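Local coordinates for carbon monoxide dehydrogenase (Thermococcus sp. AM4, PDB 6T7J), which catalyses the oxidation of carbon monoxide to carbon dioxide, probably with ferredoxin as electron acceptor, its cluster C being nickel-free in this structure, at residues Ala104-Val107 with Val108-Phe111; Asp609-Lys612 with Ala613-Ile617; Val620-Glu623 with Lys624-Lys627. One frame throughout, in Å; residues are numbered along the deposited sequence.

Interaction 1 of 3, residues Ala104-Val107 with Val108-Phe111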
loop_
_atom_site.group_PDB
_atom_site.type_symbol
_atom_site.label_atom_id
_atom_site.label_comp_id
_atom_site.label_asym_id
_atom_site.label_seq_id
_atom_site.Cartn_x
_atom_site.Cartn_y
_atom_site.Cartn_z
ATOM N N ALA A 104 -1.396 -13.452 8.817
ATOM C CA ALA A 104 -1.516 -13.459 10.270
ATOM C C ALA A 104 -2.929 -13.110 10.715
ATOM O O ALA A 104 -3.423 -13.653 11.705
ATOM C CB ALA A 104 -0.511 -12.486 10.881
ATOM N N ARG A 105 -3.595 -12.203 9.998
ATOM C CA ARG A 105 -4.935 -11.772 10.387
ATOM C C ARG A 105 -5.942 -12.902 10.241
ATOM O O ARG A 105 -6.816 -13.076 11.099
ATOM C CB ARG A 105 -5.360 -10.566 9.549
ATOM C CG ARG A 105 -6.491 -9.746 10.153
ATOM C CD ARG A 105 -7.138 -8.849 9.108
ATOM N NE ARG A 105 -6.159 -8.268 8.193
ATOM C CZ ARG A 105 -5.596 -7.075 8.357
ATOM N NH1 ARG A 105 -4.715 -6.627 7.474
ATOM N NH2 ARG A 105 -5.909 -6.327 9.405
ATOM N N ASP A 106 -5.840 -13.678 9.161
ATOM C CA ASP A 106 -6.721 -14.833 9.008
ATOM C C ASP A 106 -6.482 -15.856 10.116
ATOM O O ASP A 106 -7.441 -16.397 10.701
ATOM C CB ASP A 106 -6.524 -15.464 7.631
ATOM C CG ASP A 106 -7.064 -14.591 6.513
ATOM O OD1 ASP A 106 -7.934 -13.738 6.794
ATOM O OD2 ASP A 106 -6.619 -14.754 5.357
ATOM N N VAL A 107 -5.212 -16.129 10.433
ATOM C CA VAL A 107 -4.980 -17.091 11.511
ATOM C C VAL A 107 -5.454 -16.532 12.853
ATOM O O VAL A 107 -5.940 -17.283 13.707
ATOM C CB VAL A 107 -3.505 -17.528 11.568
ATOM C CG1 VAL A 107 -3.341 -18.663 12.570
ATOM C CG2 VAL A 107 -3.035 -17.971 10.195
ATOM N N VAL A 108 -5.348 -15.216 13.054
ATOM C CA VAL A 108 -5.845 -14.596 14.281
ATOM C C VAL A 108 -7.355 -14.748 14.377
ATOM O O VAL A 108 -7.899 -15.012 15.455
ATOM C CB VAL A 108 -5.429 -13.114 14.341
ATOM C CG1 VAL A 108 -6.317 -12.345 15.315
ATOM C CG2 VAL A 108 -3.976 -12.979 14.739
ATOM N N GLU A 109 -8.056 -14.565 13.256
ATOM C CA GLU A 109 -9.504 -14.747 13.243
ATOM C C GLU A 109 -9.880 -16.164 13.662
ATOM O O GLU A 109 -10.755 -16.361 14.516
ATOM C CB GLU A 109 -10.060 -14.428 11.854
ATOM C CG GLU A 109 -10.061 -12.942 11.513
ATOM C CD GLU A 109 -10.211 -12.678 10.021
ATOM O OE1 GLU A 109 -10.717 -13.568 9.301
ATOM O OE2 GLU A 109 -9.821 -11.579 9.570
ATOM N N VAL A 110 -9.215 -17.167 13.082
ATOM C CA VAL A 110 -9.536 -18.550 13.445
ATOM C C VAL A 110 -9.206 -18.819 14.914
ATOM O O VAL A 110 -9.974 -19.477 15.632
ATOM C CB VAL A 110 -8.814 -19.538 12.510
ATOM C CG1 VAL A 110 -9.053 -20.972 12.970
ATOM C CG2 VAL A 110 -9.295 -19.352 11.080
ATOM N N PHE A 111 -8.066 -18.306 15.387
ATOM C CA PHE A 111 -7.657 -18.533 16.770
ATOM C C PHE A 111 -8.631 -17.889 17.751
ATOM O O PHE A 111 -8.950 -18.469 18.797
ATOM C CB PHE A 111 -6.239 -17.994 16.972
ATOM C CG PHE A 111 -5.795 -17.945 18.403
ATOM C CD1 PHE A 111 -5.586 -19.109 19.122
ATOM C CD2 PHE A 111 -5.565 -16.729 19.025
ATOM C CE1 PHE A 111 -5.167 -19.059 20.436
ATOM C CE2 PHE A 111 -5.145 -16.675 20.339
ATOM C CZ PHE A 111 -4.948 -17.841 21.046
#
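Val108, Glu109, Val110 and Phe111 each give their backbone N-H to the carbonyl four residues back, in Ala104, Arg105, Asp106 and Val107. The run from Val108 N to Ala104 O (2.8 Å) to Phe111 N to Val107 O (2.9 Å) is thus two turns of one alpha helix.

Val108 lays a methyl against the carbonyl oxygen of Ala104: its CG2 branch, which stands beside its own backbone N, is 3.2 Å from Ala104 O. The apolar packing is with other helices. Val108 meets Met233 and Leu237 of helix 212-242, Val107 reaches that helix too, and Phe111 packs on helix 146-162.

Arg105, Asp106 and Glu109 carry the charged part of the contact. In Glu109, CG stands beside the backbone N (chi1 -73°), 3.3 Å from Arg105 O, and the chain then runs extended toward Arg105. Its OE2 lies 3.8 Å from Arg105 CG, touching the aliphatic part of the arginine and not its guanidinium. Asp106 lies alongside, pointing the same way, with OD1 3.7 Å from Glu109 OE1 and the two carboxylate planes turned 69° apart. This like-charge approach is probably eased by outside partners: Asp106 OD2 is held by Lys365 and Tyr341, and Glu109 has a long, weak ion pair with Arg195 of the second subunit. Arg105 itself is tied to Asp102 and Asp194 and lies against Phe161 in a cation-pi contact.

The side chain of Val107 is about 13 Å from the broken iron-sulfur cluster. The i to i+4 bonding is that of a regular alpha helix, here the long helix 81-115, packed against helices 212-242, 146-162 and 271-281.

Interaction 2 of 3, residues Asp609-Lys612 with Ala613-Ile617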
loop_
_atom_site.group_PDB
_atom_site.type_symbol
_atom_site.label_atom_id
_atom_site.label_comp_id
_atom_site.label_asym_id
_atom_site.label_seq_id
_atom_site.Cartn_x
_atom_site.Cartn_y
_atom_site.Cartn_z
ATOM N N ASP A 609 26.285 -14.497 -7.700
ATOM C CA ASP A 609 27.074 -15.722 -7.770
ATOM C C ASP A 609 27.013 -16.451 -6.435
ATOM O O ASP A 609 27.359 -15.857 -5.404
ATOM C CB ASP A 609 28.519 -15.415 -8.129
ATOM C CG ASP A 609 29.306 -16.658 -8.516
ATOM O OD1 ASP A 609 29.515 -17.535 -7.651
ATOM O OD2 ASP A 609 29.723 -16.757 -9.688
ATOM N N PRO A 610 26.600 -17.722 -6.401
ATOM C CA PRO A 610 26.492 -18.412 -5.104
ATOM C C PRO A 610 27.832 -18.656 -4.432
ATOM O O PRO A 610 27.919 -18.579 -3.202
ATOM C CB PRO A 610 25.788 -19.732 -5.459
ATOM C CG PRO A 610 25.309 -19.581 -6.862
ATOM C CD PRO A 610 26.168 -18.566 -7.525
ATOM N N VAL A 611 28.883 -18.951 -5.202
ATOM C CA VAL A 611 30.185 -19.239 -4.604
ATOM C C VAL A 611 30.825 -17.963 -4.065
ATOM O O VAL A 611 31.387 -17.948 -2.959
ATOM C CB VAL A 611 31.093 -19.944 -5.629
ATOM C CG1 VAL A 611 32.341 -20.492 -4.951
ATOM C CG2 VAL A 611 30.328 -21.056 -6.333
ATOM N N LYS A 612 30.754 -16.876 -4.839
ATOM C CA LYS A 612 31.209 -15.576 -4.355
ATOM C C LYS A 612 30.471 -15.181 -3.082
ATOM O O LYS A 612 31.084 -14.728 -2.105
ATOM C CB LYS A 612 31.002 -14.517 -5.438
ATOM C CG LYS A 612 32.158 -14.341 -6.405
ATOM C CD LYS A 612 32.240 -12.895 -6.879
ATOM C CE LYS A 612 32.878 -12.789 -8.254
ATOM N NZ LYS A 612 32.024 -12.022 -9.206
ATOM N N ALA A 613 29.143 -15.334 -3.087
ATOM C CA ALA A 613 28.347 -14.987 -1.916
ATOM C C ALA A 613 28.710 -15.859 -0.724
ATOM O O ALA A 613 28.726 -15.386 0.417
ATOM C CB ALA A 613 26.859 -15.112 -2.241
ATOM N N ALA A 614 29.004 -17.137 -0.969
ATOM C CA ALA A 614 29.440 -18.015 0.111
ATOM C C ALA A 614 30.745 -17.527 0.719
ATOM O O ALA A 614 30.896 -17.500 1.945
ATOM C CB ALA A 614 29.594 -19.444 -0.404
ATOM N N GLU A 615 31.697 -17.129 -0.127
ATOM C CA GLU A 615 32.972 -16.634 0.386
ATOM C C GLU A 615 32.785 -15.349 1.183
ATOM O O GLU A 615 33.395 -15.174 2.248
ATOM C CB GLU A 615 33.954 -16.424 -0.764
ATOM C CG GLU A 615 34.621 -17.707 -1.232
ATOM C CD GLU A 615 34.923 -17.701 -2.715
ATOM O OE1 GLU A 615 35.411 -16.667 -3.220
ATOM O OE2 GLU A 615 34.675 -18.732 -3.375
ATOM N N THR A 616 31.931 -14.443 0.697
ATOM C CA THR A 616 31.696 -13.195 1.422
ATOM C C THR A 616 31.005 -13.449 2.758
ATOM O O THR A 616 31.376 -12.857 3.779
ATOM C CB THR A 616 30.866 -12.229 0.578
ATOM O OG1 THR A 616 31.472 -12.068 -0.711
ATOM C CG2 THR A 616 30.779 -10.871 1.263
ATOM N N ILE A 617 29.991 -14.319 2.767
ATOM C CA ILE A 617 29.284 -14.637 4.004
ATOM C C ILE A 617 30.232 -15.284 5.004
ATOM O O ILE A 617 30.225 -14.953 6.197
ATOM C CB ILE A 617 28.070 -15.536 3.698
ATOM C CG1 ILE A 617 26.921 -14.706 3.118
ATOM C CG2 ILE A 617 27.628 -16.300 4.939
ATOM C CD1 ILE A 617 25.982 -15.493 2.230
#
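Val611 and Glu615, one helical turn apart, meet at a slant: the CG1 branch of the valine comes within 3.3 Å of Glu615 OE2. The glutamate chain reaches this place by bending at chi2 (147°), which turns its carboxylate back over the preceding turn and sets CD 3.6 Å from Val611 O. Both residues also touch a crystal neighbour, so the lattice may have a say in this pose.

Asp609 is the N-cap of helix 610-627, its carboxylate placed over the amides of the first turn. Its OD1 takes the N-H of Lys612 at 3.1 Å, nearly straight at 168°, the donor arriving from above the carboxylate plane. The N-H of Val611 reaches the same OD1 through a weak, bent bond. One oxygen thereby serves two amides of the first turn, which have no carbonyl of an earlier turn to use, and a carboxylate here would probably be favoured by the positive end of the helix dipole.

Thr616 turns its hydroxyl back toward the preceding turn, with OG1 beside its own backbone N and 3.0 Å from Lys612 O, the carbonyl that also receives Thr616 N at 2.9 Å. The same OG1 is hydrogen-bonded to Tyr605 OH.

The helix follows strand 604-606, at the edge of a parallel sheet, and packs on the neighbouring strand 574-576 through Ala613 and Ile617, which lie on His575; Pro610 and Ala614 rest on helix 460-471.

Interaction 3 of 3, residues Val620-Glu623 with Lys624-Lys627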
loop_
_atom_site.group_PDB
_atom_site.type_symbol
_atom_site.label_atom_id
_atom_site.label_comp_id
_atom_site.label_asym_id
_atom_site.label_seq_id
_atom_site.Cartn_x
_atom_site.Cartn_y
_atom_site.Cartn_z
ATOM N N VAL A 620 32.492 -12.618 6.459
ATOM C CA VAL A 620 31.778 -11.815 7.450
ATOM C C VAL A 620 31.639 -12.591 8.757
ATOM O O VAL A 620 31.781 -12.029 9.854
ATOM C CB VAL A 620 30.411 -11.374 6.890
ATOM C CG1 VAL A 620 29.423 -11.087 8.014
ATOM C CG2 VAL A 620 30.574 -10.153 5.996
ATOM N N ILE A 621 31.377 -13.896 8.661
ATOM C CA ILE A 621 31.286 -14.725 9.860
ATOM C C ILE A 621 32.628 -14.767 10.584
ATOM O O ILE A 621 32.688 -14.669 11.815
ATOM C CB ILE A 621 30.791 -16.138 9.500
ATOM C CG1 ILE A 621 29.317 -16.096 9.091
ATOM C CG2 ILE A 621 30.996 -17.091 10.668
ATOM C CD1 ILE A 621 28.791 -17.418 8.578
ATOM N N LEU A 622 33.722 -14.916 9.833
ATOM C CA LEU A 622 35.047 -14.912 10.448
ATOM C C LEU A 622 35.344 -13.569 11.104
ATOM O O LEU A 622 35.987 -13.512 12.160
ATOM C CB LEU A 622 36.112 -15.248 9.404
ATOM C CG LEU A 622 36.180 -16.700 8.927
ATOM C CD1 LEU A 622 37.450 -16.938 8.124
ATOM C CD2 LEU A 622 36.094 -17.663 10.100
ATOM N N GLU A 623 34.880 -12.478 10.492
ATOM C CA GLU A 623 35.030 -11.155 11.089
ATOM C C GLU A 623 34.298 -11.074 12.424
ATOM O O GLU A 623 34.840 -10.576 13.420
ATOM C CB GLU A 623 34.507 -10.096 10.119
ATOM C CG GLU A 623 35.142 -8.729 10.259
ATOM C CD GLU A 623 34.755 -7.803 9.124
ATOM O OE1 GLU A 623 33.901 -6.915 9.340
ATOM O OE2 GLU A 623 35.303 -7.969 8.013
ATOM N N LYS A 624 33.056 -11.562 12.458
ATOM C CA LYS A 624 32.292 -11.555 13.701
ATOM C C LYS A 624 32.921 -12.463 14.752
ATOM O O LYS A 624 32.812 -12.190 15.953
ATOM C CB LYS A 624 30.845 -11.970 13.434
ATOM C CG LYS A 624 30.096 -11.039 12.494
ATOM C CD LYS A 624 29.257 -10.039 13.266
ATOM C CE LYS A 624 29.116 -8.726 12.507
ATOM N NZ LYS A 624 28.618 -8.930 11.123
ATOM N N ARG A 625 33.571 -13.545 14.322
ATOM C CA ARG A 625 34.303 -14.393 15.259
ATOM C C ARG A 625 35.499 -13.656 15.845
ATOM O O ARG A 625 35.746 -13.721 17.054
ATOM C CB ARG A 625 34.765 -15.674 14.565
ATOM C CG ARG A 625 33.645 -16.585 14.112
ATOM C CD ARG A 625 34.185 -17.948 13.730
ATOM N NE ARG A 625 34.691 -18.666 14.895
ATOM C CZ ARG A 625 33.934 -19.399 15.703
ATOM N NH1 ARG A 625 32.634 -19.515 15.470
ATOM N NH2 ARG A 625 34.476 -20.018 16.742
ATOM N N LYS A 626 36.256 -12.956 14.996
ATOM C CA LYS A 626 37.408 -12.200 15.477
ATOM C C LYS A 626 36.981 -11.103 16.444
ATOM O O LYS A 626 37.659 -10.851 17.447
ATOM C CB LYS A 626 38.181 -11.608 14.296
ATOM C CG LYS A 626 38.857 -12.647 13.413
ATOM C CD LYS A 626 39.597 -12.007 12.240
ATOM C CE LYS A 626 38.633 -11.502 11.173
ATOM N NZ LYS A 626 39.202 -11.590 9.796
ATOM N N LYS A 627 35.852 -10.443 16.169
ATOM C CA LYS A 627 35.372 -9.405 17.075
ATOM C C LYS A 627 34.884 -9.971 18.404
ATOM O O LYS A 627 34.819 -9.232 19.393
ATOM C CB LYS A 627 34.257 -8.599 16.408
ATOM C CG LYS A 627 34.718 -7.765 15.224
ATOM C CD LYS A 627 33.612 -6.841 14.736
ATOM C CE LYS A 627 34.014 -6.114 13.462
ATOM N NZ LYS A 627 35.199 -5.232 13.669
#
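The guanidinium of Arg625 stands clear of residues 620-623, and it is the arm behind it that meets them: Arg625 CD lies 4.1 Å from Leu622 CD2, the two chains running at an angle to one another. Neither face of the guanidinium is covered by residues 620-623. At its edges NE, NH1 and NH2 each give a bond to a backbone carbonyl elsewhere, NH2 to Leu437 O, NH1 to Lys443 O and NE to Pro631 O, and the side chain also packs on Pro547. The other flat group is the carboxylate of Glu623, whose OE1 stands 4.2 Å from Lys627 CE. Glu623 OE1 lies 4.8 Å from Lys627 NZ, not in contact.

All of this hangs on regular alpha-helical bonding, i to i+4, in the last turns of helix 610-627, which is the C-terminal helix of the chain. Lys624 N reaches Val620 O and Lys627 N reaches Glu623 O, both at 2.9 Å. Arg625 belongs to the buried side of this helix and joins it to helix 431-439, to the residue before strand 444-448 and to the chain's tail. Were Arg625 replaced by an alanine, the carbonyls of Leu437, Lys443 and Pro631 would probably lose this donor and a gap would be likely beside Leu622.

Lys626 and Lys627 are exposed, Lys624 partly so. Lys624 and Val620 lie side by side, pointing the same way, with Lys624 NZ 3.9 Å from Val620 CG1; bends at chi2 (-97°) and chi4 (53°) curl the lysine chain back toward the valine. Lys626 instead bends at chi3 and chi4, bringing its CE to 3.5 Å from Leu622 O and 3.6 Å from Glu623 CA, while its side chain also touches Leu632. Val620 packs against Phe573.

How the interactions relate
Interactions 1, 2 and 3 come in that order along the chain, each within a single helix. Interaction 1 belongs to helix 81-115, among the helical elements that carry the early part of the chain; interactions 2 and 3 are successive parts of helix 610-627, with centres 16 Å apart. That C-terminal helix packs on the parallel sheet that holds strands 574-576 and 604-606. Interactions 1 and 2 sit on opposite sides of the chain's centre, 39 Å apart between centres, and the centre of interaction 3 lies 41 Å from that of interaction 1. Interaction 1 is buried and touches the second subunit; interactions 2 and 3 are partly buried and no other chain of the assembly touches their segments.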